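Local coordinates for nitrogenase molybdenum-iron protein alpha chain (Clostridium pasteurianum, PDB 4WES) that forms, with the beta chain, the molybdenum-iron component of nitrogenase, which reduces dinitrogen to ammonium at an iron-molybdenum-sulfur cluster, at residues E332-K337 with K356-D361; V26-E31 with G429-M434; P35-N40 with D374-E379; E11-K16 with N445-E450. All blocks are in the same frame, centred on the assembly; numbering follows the deposited sequence. Where two conformers were deposited one is given.

Contact 1: E332-K337 with K356-D361; sequences EKLQGK and KSFGVD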
# COMPACT_ATOMS: atom_id res chain seq x y z
N GLU A 332 6.70 20.18 -31.72
CA GLU A 332 8.13 19.88 -31.66
C GLU A 332 8.36 18.39 -31.38
O GLU A 332 9.22 17.74 -31.98
CB GLU A 332 8.83 20.74 -30.60
CG GLU A 332 10.35 20.59 -30.62
CD GLU A 332 11.00 20.69 -29.25
OE1 GLU A 332 10.55 21.47 -28.37
OE2 GLU A 332 12.00 19.98 -29.07
N LYS A 333 7.61 17.86 -30.42
CA LYS A 333 7.85 16.52 -29.93
C LYS A 333 7.24 15.42 -30.78
O LYS A 333 7.67 14.25 -30.71
CB LYS A 333 7.35 16.40 -28.49
CG LYS A 333 8.14 17.24 -27.50
CD LYS A 333 9.59 16.81 -27.39
CE LYS A 333 10.27 17.51 -26.22
NZ LYS A 333 11.65 17.00 -25.96
N LEU A 334 6.21 15.76 -31.58
CA LEU A 334 5.45 14.74 -32.30
C LEU A 334 5.52 14.85 -33.80
O LEU A 334 5.15 13.89 -34.49
CB LEU A 334 3.98 14.76 -31.86
CG LEU A 334 3.75 14.51 -30.39
CD1 LEU A 334 2.29 14.84 -30.07
CD2 LEU A 334 4.11 13.09 -30.01
N GLN A 335 6.00 15.96 -34.35
CA GLN A 335 5.90 16.11 -35.77
C GLN A 335 6.70 15.03 -36.49
O GLN A 335 7.79 14.62 -36.06
CB GLN A 335 6.25 17.50 -36.27
CG GLN A 335 7.66 17.87 -36.05
CD GLN A 335 7.91 19.34 -36.41
OE1 GLN A 335 7.17 19.94 -37.20
NE2 GLN A 335 8.93 19.92 -35.82
N GLY A 336 6.16 14.59 -37.62
CA GLY A 336 6.80 13.55 -38.42
C GLY A 336 6.45 12.15 -38.05
O GLY A 336 6.91 11.21 -38.71
N LYS A 337 5.65 11.97 -37.01
CA LYS A 337 5.22 10.64 -36.63
C LYS A 337 3.93 10.28 -37.35
O LYS A 337 3.24 11.13 -37.92
CB LYS A 337 5.04 10.60 -35.12
CG LYS A 337 6.36 10.83 -34.43
CD LYS A 337 6.26 10.82 -32.95
CE LYS A 337 7.53 11.24 -32.29
NZ LYS A 337 8.59 10.22 -32.52
N LYS A 356 -3.18 16.41 -36.88
CA LYS A 356 -2.55 17.10 -37.99
C LYS A 356 -1.83 18.37 -37.51
O LYS A 356 -0.72 18.65 -37.95
CB LYS A 356 -3.58 17.47 -39.05
CG LYS A 356 -2.95 18.05 -40.31
CD LYS A 356 -3.95 18.22 -41.43
CE LYS A 356 -3.29 18.86 -42.65
NZ LYS A 356 -4.35 19.25 -43.62
N SER A 357 -2.44 19.11 -36.59
CA SER A 357 -1.78 20.28 -36.03
C SER A 357 -0.50 19.95 -35.28
O SER A 357 0.44 20.76 -35.29
CB SER A 357 -2.72 21.04 -35.10
OG SER A 357 -3.80 21.62 -35.81
N PHE A 358 -0.42 18.76 -34.69
CA PHE A 358 0.78 18.31 -34.01
C PHE A 358 1.85 17.77 -34.99
O PHE A 358 2.94 17.40 -34.56
CB PHE A 358 0.46 17.16 -33.03
CG PHE A 358 -0.42 17.52 -31.84
CD1 PHE A 358 -0.87 18.81 -31.56
CD2 PHE A 358 -0.78 16.51 -30.98
CE1 PHE A 358 -1.64 19.04 -30.44
CE2 PHE A 358 -1.56 16.73 -29.88
CZ PHE A 358 -2.00 18.00 -29.60
N GLY A 359 1.54 17.76 -36.28
CA GLY A 359 2.46 17.25 -37.28
C GLY A 359 2.44 15.74 -37.44
O GLY A 359 3.38 15.18 -38.01
N VAL A 360 1.38 15.10 -36.92
CA VAL A 360 1.22 13.65 -37.00
C VAL A 360 0.40 13.32 -38.24
O VAL A 360 -0.59 13.97 -38.54
CB VAL A 360 0.55 13.12 -35.74
CG1 VAL A 360 0.21 11.64 -35.86
CG2 VAL A 360 1.43 13.37 -34.52
N ASP A 361 0.85 12.30 -38.98
CA ASP A 361 0.25 11.88 -40.23
C ASP A 361 -0.65 10.68 -40.00
O ASP A 361 -0.15 9.58 -39.69
CB ASP A 361 1.40 11.54 -41.20
CG ASP A 361 0.93 11.06 -42.54
OD1 ASP A 361 -0.28 11.03 -42.82
OD2 ASP A 361 1.84 10.73 -43.36

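Contact 2: V26-E31 with G429-M434; sequences VIKTEE and GMMKEM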
# COMPACT_ATOMS: atom_id res chain seq x y z
N VAL A 26 -11.11 0.52 -48.22
CA VAL A 26 -10.91 1.33 -49.39
C VAL A 26 -9.72 2.23 -49.21
O VAL A 26 -9.41 2.68 -48.10
CB VAL A 26 -12.16 2.15 -49.81
CG1 VAL A 26 -13.32 1.26 -50.21
CG2 VAL A 26 -12.59 3.11 -48.71
N ILE A 27 -9.04 2.50 -50.32
CA ILE A 27 -7.89 3.40 -50.33
C ILE A 27 -8.29 4.69 -51.06
O ILE A 27 -8.76 4.65 -52.19
CB ILE A 27 -6.64 2.74 -50.96
CG1 ILE A 27 -6.20 1.51 -50.12
CG2 ILE A 27 -5.51 3.74 -51.09
CD1 ILE A 27 -5.12 0.63 -50.75
N LYS A 28 -8.12 5.84 -50.41
CA LYS A 28 -8.37 7.14 -51.01
C LYS A 28 -7.14 7.50 -51.83
O LYS A 28 -6.04 7.45 -51.32
CB LYS A 28 -8.57 8.20 -49.92
CG LYS A 28 -8.75 9.61 -50.45
CD LYS A 28 -9.09 10.61 -49.38
CE LYS A 28 -9.29 11.99 -50.00
NZ LYS A 28 -9.78 13.03 -49.07
N THR A 29 -7.36 7.90 -53.08
CA THR A 29 -6.28 8.31 -53.95
C THR A 29 -6.61 9.58 -54.69
O THR A 29 -7.78 10.02 -54.75
CB THR A 29 -5.97 7.23 -55.02
OG1 THR A 29 -7.08 7.10 -55.92
CG2 THR A 29 -5.65 5.86 -54.37
N GLU A 30 -5.59 10.15 -55.31
CA GLU A 30 -5.78 11.33 -56.12
C GLU A 30 -6.76 11.01 -57.26
O GLU A 30 -7.62 11.83 -57.58
CB GLU A 30 -4.43 11.84 -56.64
CG GLU A 30 -4.43 13.27 -57.16
CD GLU A 30 -3.03 13.78 -57.42
OE1 GLU A 30 -2.18 12.87 -57.67
OE2 GLU A 30 -2.81 15.05 -57.34
N GLU A 31 -6.66 9.81 -57.83
CA GLU A 31 -7.53 9.43 -58.95
C GLU A 31 -8.96 9.19 -58.50
O GLU A 31 -9.89 9.55 -59.22
CB GLU A 31 -7.01 8.17 -59.66
CG GLU A 31 -5.49 8.05 -59.77
CD GLU A 31 -4.84 9.25 -60.46
OE1 GLU A 31 -5.51 9.87 -61.33
OE2 GLU A 31 -3.64 9.56 -60.13
N GLY A 429 -18.23 14.03 -43.79
CA GLY A 429 -17.72 12.69 -43.55
C GLY A 429 -16.21 12.65 -43.41
O GLY A 429 -15.49 13.61 -43.71
N MET A 430 -15.72 11.52 -42.94
CA MET A 430 -14.30 11.39 -42.58
C MET A 430 -13.37 11.34 -43.77
O MET A 430 -12.29 11.93 -43.73
CB MET A 430 -14.14 10.15 -41.71
CG MET A 430 -12.70 9.91 -41.26
SD MET A 430 -12.55 8.71 -39.94
CE MET A 430 -12.87 7.17 -40.82
N MET A 431 -13.77 10.64 -44.84
CA MET A 431 -12.87 10.44 -45.97
C MET A 431 -12.37 11.79 -46.54
O MET A 431 -11.20 11.94 -46.91
CB MET A 431 -13.58 9.57 -47.02
CG MET A 431 -12.69 8.76 -47.95
SD MET A 431 -13.79 7.77 -48.99
CE MET A 431 -14.35 6.39 -47.97
N LYS A 432 -13.28 12.77 -46.62
CA LYS A 432 -12.95 14.07 -47.20
C LYS A 432 -11.76 14.69 -46.50
O LYS A 432 -10.95 15.40 -47.15
CB LYS A 432 -14.12 15.04 -47.14
CG LYS A 432 -14.97 15.06 -48.39
CD LYS A 432 -16.38 14.57 -48.13
CE LYS A 432 -17.45 15.21 -49.00
NZ LYS A 432 -18.76 14.82 -48.42
N GLU A 433 -11.63 14.46 -45.20
CA GLU A 433 -10.58 15.09 -44.42
C GLU A 433 -9.24 14.38 -44.52
O GLU A 433 -8.21 14.96 -44.23
CB GLU A 433 -11.04 15.18 -42.95
CG GLU A 433 -10.13 16.02 -42.07
CD GLU A 433 -10.81 16.57 -40.84
OE1 GLU A 433 -12.04 16.75 -40.87
OE2 GLU A 433 -10.08 16.84 -39.88
N MET A 434 -9.25 13.12 -44.94
CA MET A 434 -8.04 12.31 -45.00
C MET A 434 -7.21 12.65 -46.24
O MET A 434 -7.71 13.12 -47.25
CB MET A 434 -8.41 10.85 -45.03
CG MET A 434 -9.08 10.44 -43.73
SD MET A 434 -9.68 8.73 -43.68
CE MET A 434 -8.14 7.82 -43.71

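Contact 3: P35-N40 with D374-E379; sequences PEIVAN and DYEGRE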
# COMPACT_ATOMS: atom_id res chain seq x y z
N PRO A 35 -13.96 7.08 -52.71
CA PRO A 35 -14.47 5.75 -52.95
C PRO A 35 -15.66 5.42 -52.07
O PRO A 35 -15.73 5.83 -50.92
CB PRO A 35 -13.30 4.84 -52.59
CG PRO A 35 -12.48 5.65 -51.64
CD PRO A 35 -12.61 7.07 -52.13
N GLU A 36 -16.56 4.62 -52.60
CA GLU A 36 -17.67 4.09 -51.83
C GLU A 36 -17.20 2.94 -50.94
O GLU A 36 -16.47 2.06 -51.40
CB GLU A 36 -18.75 3.62 -52.78
CG GLU A 36 -19.92 2.93 -52.17
CD GLU A 36 -21.11 2.74 -53.13
OE1 GLU A 36 -22.05 2.04 -52.69
OE2 GLU A 36 -21.10 3.29 -54.28
N ILE A 37 -17.66 2.95 -49.69
CA ILE A 37 -17.34 1.90 -48.74
C ILE A 37 -18.62 1.13 -48.45
O ILE A 37 -19.73 1.65 -48.61
CB ILE A 37 -16.70 2.50 -47.45
CG1 ILE A 37 -15.91 1.45 -46.66
CG2 ILE A 37 -17.74 3.20 -46.57
CD1 ILE A 37 -15.00 2.04 -45.60
N VAL A 38 -18.45 -0.10 -47.97
CA VAL A 38 -19.53 -0.89 -47.38
C VAL A 38 -19.42 -0.73 -45.87
O VAL A 38 -18.34 -0.89 -45.32
CB VAL A 38 -19.45 -2.37 -47.79
CG1 VAL A 38 -20.60 -3.15 -47.14
CG2 VAL A 38 -19.52 -2.52 -49.30
N ALA A 39 -20.53 -0.39 -45.22
CA ALA A 39 -20.56 -0.14 -43.79
C ALA A 39 -21.92 -0.52 -43.23
O ALA A 39 -22.89 -0.69 -43.98
CB ALA A 39 -20.26 1.32 -43.51
N ASN A 40 -22.00 -0.66 -41.91
CA ASN A 40 -23.26 -0.95 -41.24
C ASN A 40 -23.93 -2.20 -41.77
O ASN A 40 -25.14 -2.26 -41.94
CB ASN A 40 -24.19 0.29 -41.33
CG ASN A 40 -25.46 0.15 -40.50
OD1 ASN A 40 -26.55 0.66 -40.92
ND2 ASN A 40 -25.37 -0.47 -39.38
N ASP A 374 -21.26 8.62 -42.54
CA ASP A 374 -20.15 9.07 -41.69
C ASP A 374 -18.81 9.00 -42.43
O ASP A 374 -17.92 9.80 -42.16
CB ASP A 374 -20.08 8.27 -40.41
CG ASP A 374 -21.39 8.34 -39.64
OD1 ASP A 374 -21.69 9.41 -39.08
OD2 ASP A 374 -22.11 7.32 -39.67
N TYR A 375 -18.64 7.98 -43.28
CA TYR A 375 -17.42 7.84 -44.08
C TYR A 375 -17.40 8.81 -45.26
O TYR A 375 -16.38 9.47 -45.51
CB TYR A 375 -17.30 6.42 -44.59
CG TYR A 375 -16.95 5.35 -43.58
CD1 TYR A 375 -15.64 5.17 -43.16
CD2 TYR A 375 -17.92 4.52 -43.03
CE1 TYR A 375 -15.28 4.15 -42.27
CE2 TYR A 375 -17.58 3.50 -42.16
CZ TYR A 375 -16.25 3.31 -41.78
OH TYR A 375 -15.88 2.33 -40.91
N GLU A 376 -18.49 8.86 -46.02
CA GLU A 376 -18.56 9.47 -47.35
C GLU A 376 -19.27 10.81 -47.37
O GLU A 376 -19.23 11.52 -48.39
CB GLU A 376 -19.27 8.53 -48.31
CG GLU A 376 -18.62 7.16 -48.48
CD GLU A 376 -19.41 6.21 -49.34
OE1 GLU A 376 -19.91 6.67 -50.41
OE2 GLU A 376 -19.56 5.02 -48.97
N GLY A 377 -19.95 11.15 -46.29
CA GLY A 377 -20.78 12.32 -46.19
C GLY A 377 -22.26 12.09 -46.37
O GLY A 377 -22.68 11.10 -46.99
N ARG A 378 -23.07 12.96 -45.81
CA ARG A 378 -24.51 12.82 -45.86
C ARG A 378 -25.11 12.88 -47.26
O ARG A 378 -26.25 12.43 -47.49
CB ARG A 378 -25.20 13.85 -44.96
CG ARG A 378 -25.06 13.55 -43.49
CD ARG A 378 -25.70 14.62 -42.62
NE ARG A 378 -27.13 14.74 -42.86
CZ ARG A 378 -28.08 14.03 -42.24
NH1 ARG A 378 -29.35 14.22 -42.56
NH2 ARG A 378 -27.79 13.17 -41.28
N GLU A 379 -24.36 13.41 -48.21
CA GLU A 379 -24.84 13.46 -49.58
C GLU A 379 -25.11 12.06 -50.14
O GLU A 379 -25.85 11.97 -51.11
CB GLU A 379 -23.87 14.19 -50.51
CG GLU A 379 -22.44 13.68 -50.52
CD GLU A 379 -21.52 14.44 -49.55
OE1 GLU A 379 -21.88 14.69 -48.34
OE2 GLU A 379 -20.42 14.76 -50.03

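Contact 4: E11-K16 with N445-E450; sequences EKYIPK and NHHDME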
# COMPACT_ATOMS: atom_id res chain seq x y z
N GLU A 11 -5.47 -11.04 -48.05
CA GLU A 11 -4.92 -12.29 -48.56
C GLU A 11 -5.35 -13.51 -47.77
O GLU A 11 -5.64 -14.54 -48.35
CB GLU A 11 -3.40 -12.20 -48.63
CG GLU A 11 -2.74 -13.48 -49.10
CD GLU A 11 -3.03 -13.79 -50.56
OE1 GLU A 11 -2.86 -14.97 -50.98
OE2 GLU A 11 -3.41 -12.85 -51.29
N LYS A 12 -5.34 -13.42 -46.44
CA LYS A 12 -5.51 -14.62 -45.61
C LYS A 12 -6.97 -15.06 -45.44
O LYS A 12 -7.25 -16.21 -45.02
CB LYS A 12 -4.86 -14.40 -44.24
CG LYS A 12 -4.63 -15.65 -43.42
CD LYS A 12 -3.89 -15.31 -42.14
CE LYS A 12 -3.53 -16.53 -41.30
NZ LYS A 12 -2.94 -16.12 -39.99
N TYR A 13 -7.90 -14.17 -45.77
CA TYR A 13 -9.31 -14.51 -45.63
C TYR A 13 -9.70 -15.66 -46.56
O TYR A 13 -9.24 -15.72 -47.71
CB TYR A 13 -10.15 -13.32 -46.01
CG TYR A 13 -10.20 -12.14 -45.05
CD1 TYR A 13 -10.62 -12.29 -43.73
CD2 TYR A 13 -10.01 -10.86 -45.52
CE1 TYR A 13 -10.73 -11.20 -42.89
CE2 TYR A 13 -10.13 -9.76 -44.69
CZ TYR A 13 -10.48 -9.95 -43.37
OH TYR A 13 -10.72 -8.86 -42.57
N ILE A 14 -10.56 -16.55 -46.08
CA ILE A 14 -11.13 -17.58 -46.96
C ILE A 14 -12.00 -16.89 -48.01
O ILE A 14 -12.40 -15.74 -47.81
CB ILE A 14 -11.93 -18.63 -46.16
CG1 ILE A 14 -13.16 -17.99 -45.50
CG2 ILE A 14 -11.03 -19.34 -45.17
CD1 ILE A 14 -13.94 -18.99 -44.66
N PRO A 15 -12.29 -17.56 -49.13
CA PRO A 15 -12.92 -16.83 -50.24
C PRO A 15 -14.22 -16.09 -49.90
O PRO A 15 -14.38 -14.94 -50.30
CB PRO A 15 -13.13 -17.91 -51.31
CG PRO A 15 -12.01 -18.85 -51.05
CD PRO A 15 -11.81 -18.89 -49.57
N LYS A 16 -15.12 -16.73 -49.14
CA LYS A 16 -16.40 -16.10 -48.80
C LYS A 16 -16.15 -14.81 -48.02
O LYS A 16 -16.77 -13.76 -48.25
CB LYS A 16 -17.30 -17.08 -48.04
CG LYS A 16 -18.70 -16.58 -47.69
CD LYS A 16 -19.53 -17.68 -47.02
CE LYS A 16 -20.86 -17.16 -46.49
NZ LYS A 16 -21.77 -18.27 -46.08
N ASN A 445 -10.84 -5.83 -37.85
CA ASN A 445 -10.69 -6.95 -36.93
C ASN A 445 -9.23 -7.16 -36.56
O ASN A 445 -8.34 -6.47 -37.05
CB ASN A 445 -11.35 -8.20 -37.50
CG ASN A 445 -10.75 -8.61 -38.81
OD1 ASN A 445 -9.52 -8.78 -38.92
ND2 ASN A 445 -11.59 -8.81 -39.82
N HIS A 446 -8.98 -8.13 -35.69
CA HIS A 446 -7.62 -8.37 -35.20
C HIS A 446 -6.67 -8.69 -36.34
O HIS A 446 -5.57 -8.16 -36.38
CB HIS A 446 -7.65 -9.51 -34.17
CG HIS A 446 -6.30 -9.87 -33.67
ND1 HIS A 446 -5.53 -9.01 -32.92
CD2 HIS A 446 -5.54 -10.96 -33.90
CE1 HIS A 446 -4.36 -9.57 -32.70
NE2 HIS A 446 -4.36 -10.76 -33.25
N HIS A 447 -7.08 -9.57 -37.25
CA HIS A 447 -6.26 -9.88 -38.41
C HIS A 447 -5.88 -8.63 -39.18
O HIS A 447 -4.70 -8.41 -39.52
CB HIS A 447 -7.02 -10.85 -39.35
CG HIS A 447 -6.42 -10.92 -40.70
ND1 HIS A 447 -5.29 -11.67 -40.98
CD2 HIS A 447 -6.73 -10.26 -41.85
CE1 HIS A 447 -4.93 -11.46 -42.23
NE2 HIS A 447 -5.79 -10.62 -42.79
N ASP A 448 -6.87 -7.79 -39.50
CA ASP A 448 -6.62 -6.61 -40.28
C ASP A 448 -5.61 -5.71 -39.56
O ASP A 448 -4.68 -5.15 -40.15
CB ASP A 448 -7.91 -5.80 -40.46
CG ASP A 448 -9.03 -6.50 -41.15
OD1 ASP A 448 -8.77 -7.43 -41.96
OD2 ASP A 448 -10.18 -6.09 -40.84
N MET A 449 -5.83 -5.54 -38.26
CA MET A 449 -4.99 -4.65 -37.47
C MET A 449 -3.52 -5.12 -37.48
O MET A 449 -2.59 -4.30 -37.58
CB MET A 449 -5.53 -4.54 -36.05
CG MET A 449 -4.80 -3.47 -35.26
SD MET A 449 -5.31 -3.37 -33.53
CE MET A 449 -4.51 -4.83 -32.88
N GLU A 450 -3.33 -6.43 -37.34
CA GLU A 450 -1.97 -6.94 -37.33
C GLU A 450 -1.25 -6.72 -38.64
O GLU A 450 -0.08 -6.42 -38.65
CB GLU A 450 -1.97 -8.40 -36.95
CG GLU A 450 -2.20 -8.62 -35.44
CD GLU A 450 -1.52 -9.89 -34.97
OE1 GLU A 450 -0.61 -9.79 -34.09
OE2 GLU A 450 -1.88 -10.97 -35.54
O HOH W 1 -4.55 -13.48 -39.01

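Contact 1: E332-K337 with K356-D361
Phe358 meets Leu334 just past the end of helix 352-357. The two side chains lie side by side and point the same way. Leu334 CD1 touches Phe358 CD2 at 3.6 Å, approaching the ring obliquely. Phe358 CG stands anti to the carbonyl carbon (chi1 -66°), which sets the base of the ring beside Leu334. Gly359 follows with positive phi, in a Schellman motif. Having no side chain, it lets its CA come to 3.9 Å from Gln335 CA. Gly359 O accepts a hydrogen bond from Gly336 N at 2.9 Å, with the donor above the carbonyl plane. Gln335 CA adds a CA-H...O contact to the same oxygen. Val360 comes next. Its CG2 lies 3.9 Å from Leu334 CB, and its CG1 lies near Lys337 O. Asp361 N then gives a nearly straight bond of 2.9 Å to Lys337 O, in the carbonyl plane. Lys337 ends a type II turn that begins at Leu334. The Asp361 carboxylate bonds His435. The contact thus joins two helix ends where the chain turns into the sheet: helix 306-334 leads into strand 338-343, and helix 352-357 into strand 361-367. These strands are parallel neighbours in a beta-alpha-beta unit, and the contact lies where both begin. Leu334 and Phe358 also pack on helix 492-507, and Val360 on Met460 of strand 460-462.

Contact 2: V26-E31 with G429-M434
Lys28 and Met431 mark the closest backbone approach, with CA atoms 7.5 Å apart, so side chains bridge the gap between the end of strand 25-27 and the short, weakly bonded helix 430-433. Lys28 does most of this. Its CG is anti to the backbone N (chi1 176°) and the chain beyond is fully extended. NZ gives one hydrogen bond to Met431 O and one to Met434 O, each 2.8 Å long. Both carbonyls are met at a tilt from their planes. Met431 O also accepts from Met434 N, and the two donors reach it from opposite faces. The ammonium group is buried, and these two carbonyls, in and just after the short helix, probably help to stabilise its charge. Beside it, Val26 and Met431 cross at about a right angle. In the conformer given, the bent end of Met431 brings CE to 3.8 Å from Val26 CG2; a second conformer makes this contact less certain. Met431 and Met434 also pack on Leu440 of strand 439-441, the antiparallel neighbour of strand 25-27. The lysine thus fastens helix 430-433 over the antiparallel edge of a mixed sheet, formed by strands 25-27 and 439-441.

Contact 3: P35-N40 with D374-E379
The ring of Tyr375 carries Ile37 on one face. Ile37 CD1 sits 3.9 Å above the ring plane, offset toward the rim, in a CH-pi contact 4.1 Å from the ring centroid. Ile37 CG2 touches Tyr375 CG at 3.8 Å, so both branches of the isoleucine pack on the ring. The two side chains cross at about a right angle. Ala39 CB meets Tyr375 CE2 obliquely at 3.7 Å. Phe367 meets the tyrosine edge-to-face, and the tyrosine hydroxyl is hydrogen-bonded to Asp442 and to Phe367 N. The second flat group is the carboxylate of Glu376. Ile37 N gives it a nearly straight bond (173°), 2.9 Å to Glu376 OE2, arriving from above the carboxylate plane. Glu376 CG stands anti to its carbonyl carbon (chi1 -59°), and the extended chain beyond carries the carboxylate to the backbone of Glu36 and Ile37. Glu376 OE2 lies 3.5 Å from Ile37 CG2, so the same oxygen touches a methyl group as well. The loop 35-40 is thereby held to the end of helix 372-376. Arg372 forms a salt bridge to Glu376 OE2. The bonds from Arg372 and Ile37 N converge on one oxygen and would stabilise its negative charge, while the ring packing beside them is apolar. A carboxylate thus ties down a loop that has no regular structure of its own.

Contact 4: E11-K16 with N445-E450
Tyr13 and Asn445 reach toward each other tip to tip, with ring and amide planes 87° apart. Asn445 ND2 lies at the ring edge, in its plane, and gives a hydrogen bond of 2.9 Å to Tyr13 OH. Asp448 crosses the tyrosine at about a right angle. Tyr13 OH donates to Asp448 OD1 in a very short bond of 2.5 Å. Arg21 also bonds Tyr13 OH and forms a salt bridge with Asp448, which would help to hold the carboxylate's charge. Asn445 and Asp448 form a capping box at the start of helix 446-456: Asp448 N bonds Asn445 OD1 at 2.9 Å, and Asn445 N bonds Asp448 OD2 at 3.1 Å. Asp448 CG is anti to its carbonyl carbon (chi1 -60°), on the side of the helix start. His447 comes over one face of Tyr13. Its edge points at that face, the planes 56° apart, and CD2 lies 4.1 Å from Tyr13 CZ. Lys12 crosses the imidazole obliquely, with Lys12 CB 3.6 Å from His447 CE1. One water joins Lys12 NZ to His447 ND1. His447 NE2 bonds Ile9 O. Lys12 NZ also bonds Leu94 O of the beta chain, and Tyr95 of the beta chain bonds His447 N. The contact joins the link between helices 5-10 and 15-22 to the first turn of helix 446-456, beside the beta subunit.

From the N terminus, the link before helix 15-22 is first tied, in contact 4, to the start of helix 446-456. The end of strand 25-27 and the residues after it close contact 2 with helix 430-433. The loop 35-40 then closes contact 3 with helix 372-376. The three loops are nested without crossing: contact 3 lies within contact 2, and contact 2 within contact 4. Contact 1 is the shortest loop, within all three, and joins two helix-to-strand turns of the mixed sheet. Contacts 2 and 3 touch, where the backbone of Met430 probably bonds that of Asp374. Together contacts 2 to 4 bind the N-terminal segment to parts of the chain more than 300 residues later.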